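Local coordinates for protein putative NADH dehydrogenase/NAD(P)H nitroreductase (Bacteroides thetaiotaomicron VPI-5482, PDB 3KWK) that binds flavin mononucleotide and probably acts as an FMN-dependent oxidoreductase of the nitroreductase family, at residues A[20-23]-A[24-27]; A[59-62]-A[63-66]. All blocks are in the same frame, centred on the assembly; numbering follows the deposited sequence.

Contact 1 lies at the flavin: residues 20-27 leave helix 11-18 as an irregular chain whose first half binds FMN by its phosphate and its pyrimidine edge, while Tyr25 folds back on Val22. Contact 2 is the start of helix 62-71, just after strand 54-59, and lies away from the cofactor. Their centres are about 17 Å apart and their nearest atoms about 7 Å, so they do not touch, and 20-27 precedes 59-66 in the chain. The second subunit shares the FMN of contact 1 through Ser47 but does not touch 20-27, whereas its Asn173 bonds directly to Ser60 N and Asp61 N of contact 2.

Contact 1: A[20-23]-A[24-27]; sequences KSVR and TYLN. With FMN (flavin mononucleotide), chain B.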
loop_
_atom_site.group_PDB
_atom_site.type_symbol
_atom_site.label_atom_id
_atom_site.label_comp_id
_atom_site.label_asym_id
_atom_site.label_seq_id
_atom_site.Cartn_x
_atom_site.Cartn_y
_atom_site.Cartn_z
ATOM N N LYS A 20 -7.864 7.563 -8.158
ATOM C CA LYS A 20 -9.118 7.610 -7.399
ATOM C C LYS A 20 -9.884 6.330 -7.554
ATOM O O LYS A 20 -9.585 5.541 -8.468
ATOM C CB LYS A 20 -9.983 8.823 -7.783
ATOM C CG LYS A 20 -10.875 8.696 -9.030
ATOM C CD LYS A 20 -10.079 8.515 -10.299
ATOM C CE LYS A 20 -9.400 9.774 -10.829
ATOM N NZ LYS A 20 -8.427 9.526 -11.973
ATOM N N SER A 21 -10.850 6.119 -6.662
ATOM C CA SER A 21 -11.695 4.931 -6.717
ATOM C C SER A 21 -12.699 5.119 -7.862
ATOM O O SER A 21 -13.424 6.137 -7.922
ATOM C CB SER A 21 -12.427 4.718 -5.414
ATOM O OG SER A 21 -11.534 4.253 -4.372
ATOM N N VAL A 22 -12.740 4.175 -8.801
ATOM C CA VAL A 22 -13.712 4.240 -9.904
ATOM C C VAL A 22 -14.634 3.004 -9.764
ATOM O O VAL A 22 -14.141 1.854 -9.671
ATOM C CB VAL A 22 -12.989 4.194 -11.248
ATOM C CG1 VAL A 22 -13.952 4.048 -12.413
ATOM C CG2 VAL A 22 -12.020 5.438 -11.438
ATOM N N ARG A 23 -15.942 3.264 -9.737
ATOM C CA ARG A 23 -16.958 2.278 -9.462
ATOM C C ARG A 23 -17.989 2.057 -10.558
ATOM O O ARG A 23 -18.988 1.332 -10.373
ATOM C CB ARG A 23 -17.716 2.680 -8.188
ATOM C CG ARG A 23 -16.800 2.892 -6.985
ATOM C CD ARG A 23 -17.587 3.135 -5.710
ATOM N NE ARG A 23 -16.716 3.127 -4.537
ATOM C CZ ARG A 23 -16.008 4.171 -4.106
ATOM N NH1 ARG A 23 -16.020 5.365 -4.692
ATOM N NH2 ARG A 23 -15.239 4.022 -3.061
ATOM N N THR A 24 -17.741 2.654 -11.714
ATOM C CA THR A 24 -18.541 2.412 -12.916
ATOM C C THR A 24 -17.608 2.336 -14.110
ATOM O O THR A 24 -16.606 3.051 -14.188
ATOM C CB THR A 24 -19.592 3.485 -13.152
ATOM O OG1 THR A 24 -18.951 4.755 -13.263
ATOM C CG2 THR A 24 -20.705 3.514 -12.043
ATOM N N TYR A 25 -17.916 1.426 -15.032
ATOM C CA TYR A 25 -17.045 1.056 -16.137
ATOM C C TYR A 25 -17.797 0.994 -17.448
ATOM O O TYR A 25 -18.969 0.603 -17.513
ATOM C CB TYR A 25 -16.337 -0.291 -15.895
ATOM C CG TYR A 25 -15.878 -0.429 -14.477
ATOM C CD1 TYR A 25 -14.782 0.288 -13.996
ATOM C CD2 TYR A 25 -16.574 -1.263 -13.581
ATOM C CE1 TYR A 25 -14.390 0.202 -12.665
ATOM C CE2 TYR A 25 -16.213 -1.319 -12.273
ATOM C CZ TYR A 25 -15.144 -0.592 -11.789
ATOM O OH TYR A 25 -14.824 -0.691 -10.430
ATOM N N LEU A 26 -17.095 1.345 -18.521
ATOM C CA LEU A 26 -17.634 1.130 -19.838
ATOM C C LEU A 26 -17.730 -0.363 -20.103
ATOM O O LEU A 26 -16.989 -1.168 -19.521
ATOM C CB LEU A 26 -16.707 1.732 -20.879
ATOM C CG LEU A 26 -16.488 3.238 -20.836
ATOM C CD1 LEU A 26 -15.432 3.680 -21.895
ATOM C CD2 LEU A 26 -17.798 3.930 -21.124
ATOM N N ASN A 27 -18.638 -0.722 -21.002
ATOM C CA ASN A 27 -18.829 -2.100 -21.383
ATOM C C ASN A 27 -17.833 -2.442 -22.485
ATOM O O ASN A 27 -18.179 -2.476 -23.675
ATOM C CB ASN A 27 -20.257 -2.299 -21.884
ATOM C CG ASN A 27 -20.546 -3.738 -22.250
ATOM O OD1 ASN A 27 -19.854 -4.650 -21.809
ATOM N ND2 ASN A 27 -21.572 -3.942 -23.088
HETATM N N1 FMN B . -14.909 1.151 -1.783
HETATM C C2 FMN B . -16.033 0.439 -2.087
HETATM O O2 FMN B . -16.770 0.839 -3.007
HETATM N N3 FMN B . -16.359 -0.703 -1.374
HETATM C C4 FMN B . -15.587 -1.174 -0.334
HETATM O O4 FMN B . -15.919 -2.233 0.284
HETATM C C4A FMN B . -14.439 -0.440 -0.024
HETATM N N5 FMN B . -13.621 -0.835 1.026
HETATM C C5A FMN B . -12.403 -0.239 1.212
HETATM C C6 FMN B . -11.531 -0.766 2.175
HETATM C C7 FMN B . -10.277 -0.193 2.326
HETATM C C7M FMN B . -9.271 -0.733 3.358
HETATM C C8 FMN B . -9.876 0.883 1.558
HETATM C C8M FMN B . -8.497 1.455 1.770
HETATM C C9 FMN B . -10.748 1.412 0.622
HETATM C C9A FMN B . -12.021 0.852 0.437
HETATM N N10 FMN B . -12.934 1.381 -0.480
HETATM C C10 FMN B . -14.089 0.705 -0.749
HETATM C "C1'" FMN B . -12.562 2.566 -1.290
HETATM C "C2'" FMN B . -12.695 3.847 -0.471
HETATM O "O2'" FMN B . -14.070 4.179 -0.255
HETATM C "C3'" FMN B . -11.918 5.013 -1.118
HETATM O "O3'" FMN B . -10.519 4.733 -1.127
HETATM C "C4'" FMN B . -12.131 6.357 -0.366
HETATM O "O4'" FMN B . -13.498 6.767 -0.519
HETATM C "C5'" FMN B . -11.187 7.465 -0.839
HETATM O "O5'" FMN B . -11.474 7.660 -2.220
HETATM P P FMN B . -10.313 7.496 -3.354
HETATM O O1P FMN B . -9.870 6.021 -3.369
HETATM O O2P FMN B . -11.112 7.904 -4.610
HETATM O O3P FMN B . -9.153 8.420 -3.045
#
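Tyr25 turns back along the chain to meet Val22, its OH giving a weak hydrogen bond of 2.7 Å to Val22 O. A tyrosine suits this place because its ring is long enough to carry the hydroxyl back to the carbonyl three residues earlier. Apolar contact backs the bond: the CG1 branch of Val22, anti to the backbone N (chi1 171°), lies 3.9 Å from Tyr25 CE1. Separately, the carbonyl carbon of Arg23 packs over one face of the ring, toward its rim. Beyond the ring, Met77 and Val120 also touch Tyr25.

The polar groups of 20-23 serve the cofactor. Ser21 holds the phosphate twice, its backbone N reaching FMN O2P at 2.7 Å and its small hydroxyl, OG, reaching FMN O1P at 2.6 Å. Arg23 runs out straight from CG to NE and presents the edge of its guanidinium to the pyrimidine end of the flavin: NE donates to FMN O2 at 2.8 Å, and NH2 to FMN N1 at 3.2 Å, both nearly linear. Such a positive group would probably stabilise negative charge at N1 and O2 of a reduced flavin. Arg19, Lys162 and Lys164 contribute further bonds to the FMN site characteristic of the nitroreductase family.

Contact 2: A[59-62]-A[63-66]; sequences VSDR and AKLD
Asp61 caps the helix that starts beside it: with CG anti to its own backbone N (chi1 -177°), the carboxylate is directed to the first turn, and OD1 accepts from Lys64 N at 2.9 Å through its anti lone pair. Aspartate suits an N-cap, where its negative charge is probably also favourable near the positive end of the helix dipole. The backbone takes over from there, Asp61 O receiving Leu65 N at 2.9 Å and Arg62 O receiving Asp66 N at 3.0 Å. Asn173 of the second subunit accepts from Ser60 N and Asp61 N.

Arg62 and Asp66, one turn apart, form a salt bridge. Bends at chi2 and chi3 bring the guanidinium back over the turn, where Arg62 NH2 and NE both approach Asp66 OD1 from one face of the carboxylate, at 2.9 and 3.2 Å; NE also makes a weak bond to OD2. The guanidinium and carboxylate planes are inclined by 35°. Ala81 O takes a bond from Arg62 NH1. Leu65 CD1 lies over one guanidinium face, while Leu65 CD2 packs on Val59 CG1 at 3.6 Å.

The Val59-Leu65 pair joins helix 62-71 to strand 54-59 beside strand 83-90, where Leu65 touches Ala84 and Val59 touches Ile86; Lys64 NZ bonds to Tyr137 O of helix 128-138.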
loop_
_atom_site.group_PDB
_atom_site.type_symbol
_atom_site.label_atom_id
_atom_site.label_comp_id
_atom_site.label_asym_id
_atom_site.label_seq_id
_atom_site.Cartn_x
_atom_site.Cartn_y
_atom_site.Cartn_z
ATOM N N VAL A 59 -10.436 -12.838 -11.927
ATOM C CA VAL A 59 -11.764 -13.383 -12.164
ATOM C C VAL A 59 -12.350 -12.714 -13.422
ATOM O O VAL A 59 -12.558 -11.493 -13.439
ATOM C CB VAL A 59 -12.724 -13.189 -10.977
ATOM C CG1 VAL A 59 -14.120 -13.754 -11.301
ATOM C CG2 VAL A 59 -12.170 -13.887 -9.680
ATOM N N SER A 60 -12.638 -13.527 -14.431
ATOM C CA SER A 60 -13.246 -13.068 -15.680
ATOM C C SER A 60 -14.549 -13.792 -15.989
ATOM O O SER A 60 -15.175 -13.530 -17.040
ATOM C CB SER A 60 -12.270 -13.332 -16.817
ATOM O OG SER A 60 -11.954 -14.714 -16.853
ATOM N N ASP A 61 -14.922 -14.763 -15.148
ATOM C CA ASP A 61 -16.158 -15.501 -15.293
ATOM C C ASP A 61 -17.360 -14.645 -14.837
ATOM O O ASP A 61 -17.487 -14.281 -13.664
ATOM C CB ASP A 61 -16.107 -16.800 -14.494
ATOM C CG ASP A 61 -17.371 -17.638 -14.681
ATOM O OD1 ASP A 61 -18.410 -17.360 -14.043
ATOM O OD2 ASP A 61 -17.335 -18.563 -15.512
ATOM N N ARG A 62 -18.231 -14.339 -15.803
ATOM C CA ARG A 62 -19.408 -13.500 -15.616
ATOM C C ARG A 62 -20.246 -13.974 -14.476
ATOM O O ARG A 62 -20.691 -13.195 -13.640
ATOM C CB ARG A 62 -20.218 -13.550 -16.931
ATOM C CG ARG A 62 -21.462 -12.672 -16.955
ATOM C CD ARG A 62 -21.094 -11.208 -17.064
ATOM N NE ARG A 62 -20.902 -10.565 -15.772
ATOM C CZ ARG A 62 -19.975 -9.655 -15.501
ATOM N NH1 ARG A 62 -19.079 -9.299 -16.411
ATOM N NH2 ARG A 62 -19.923 -9.099 -14.304
ATOM N N ALA A 63 -20.513 -15.274 -14.422
ATOM C CA ALA A 63 -21.333 -15.802 -13.329
ATOM C C ALA A 63 -20.715 -15.645 -11.944
ATOM O O ALA A 63 -21.452 -15.363 -10.984
ATOM C CB ALA A 63 -21.720 -17.302 -13.591
ATOM N N LYS A 64 -19.394 -15.856 -11.811
ATOM C CA LYS A 64 -18.758 -15.700 -10.516
ATOM C C LYS A 64 -18.793 -14.227 -10.093
ATOM O O LYS A 64 -19.003 -13.890 -8.939
ATOM C CB LYS A 64 -17.281 -16.157 -10.473
ATOM C CG LYS A 64 -17.023 -17.607 -10.329
ATOM C CD LYS A 64 -15.506 -17.858 -10.263
ATOM C CE LYS A 64 -15.228 -19.302 -10.450
ATOM N NZ LYS A 64 -16.203 -20.043 -9.691
ATOM N N LEU A 65 -18.499 -13.367 -11.053
ATOM C CA LEU A 65 -18.488 -11.925 -10.804
ATOM C C LEU A 65 -19.859 -11.458 -10.292
ATOM O O LEU A 65 -19.959 -10.743 -9.290
ATOM C CB LEU A 65 -18.111 -11.171 -12.071
ATOM C CG LEU A 65 -16.635 -11.211 -12.506
ATOM C CD1 LEU A 65 -16.432 -10.668 -13.950
ATOM C CD2 LEU A 65 -15.679 -10.470 -11.547
ATOM N N ASP A 66 -20.906 -11.910 -10.969
ATOM C CA ASP A 66 -22.286 -11.514 -10.604
ATOM C C ASP A 66 -22.751 -12.131 -9.271
ATOM O O ASP A 66 -23.464 -11.499 -8.469
ATOM C CB ASP A 66 -23.228 -11.934 -11.736
ATOM C CG ASP A 66 -23.035 -11.083 -13.016
ATOM O OD1 ASP A 66 -22.333 -10.051 -12.980
ATOM O OD2 ASP A 66 -23.550 -11.485 -14.055
#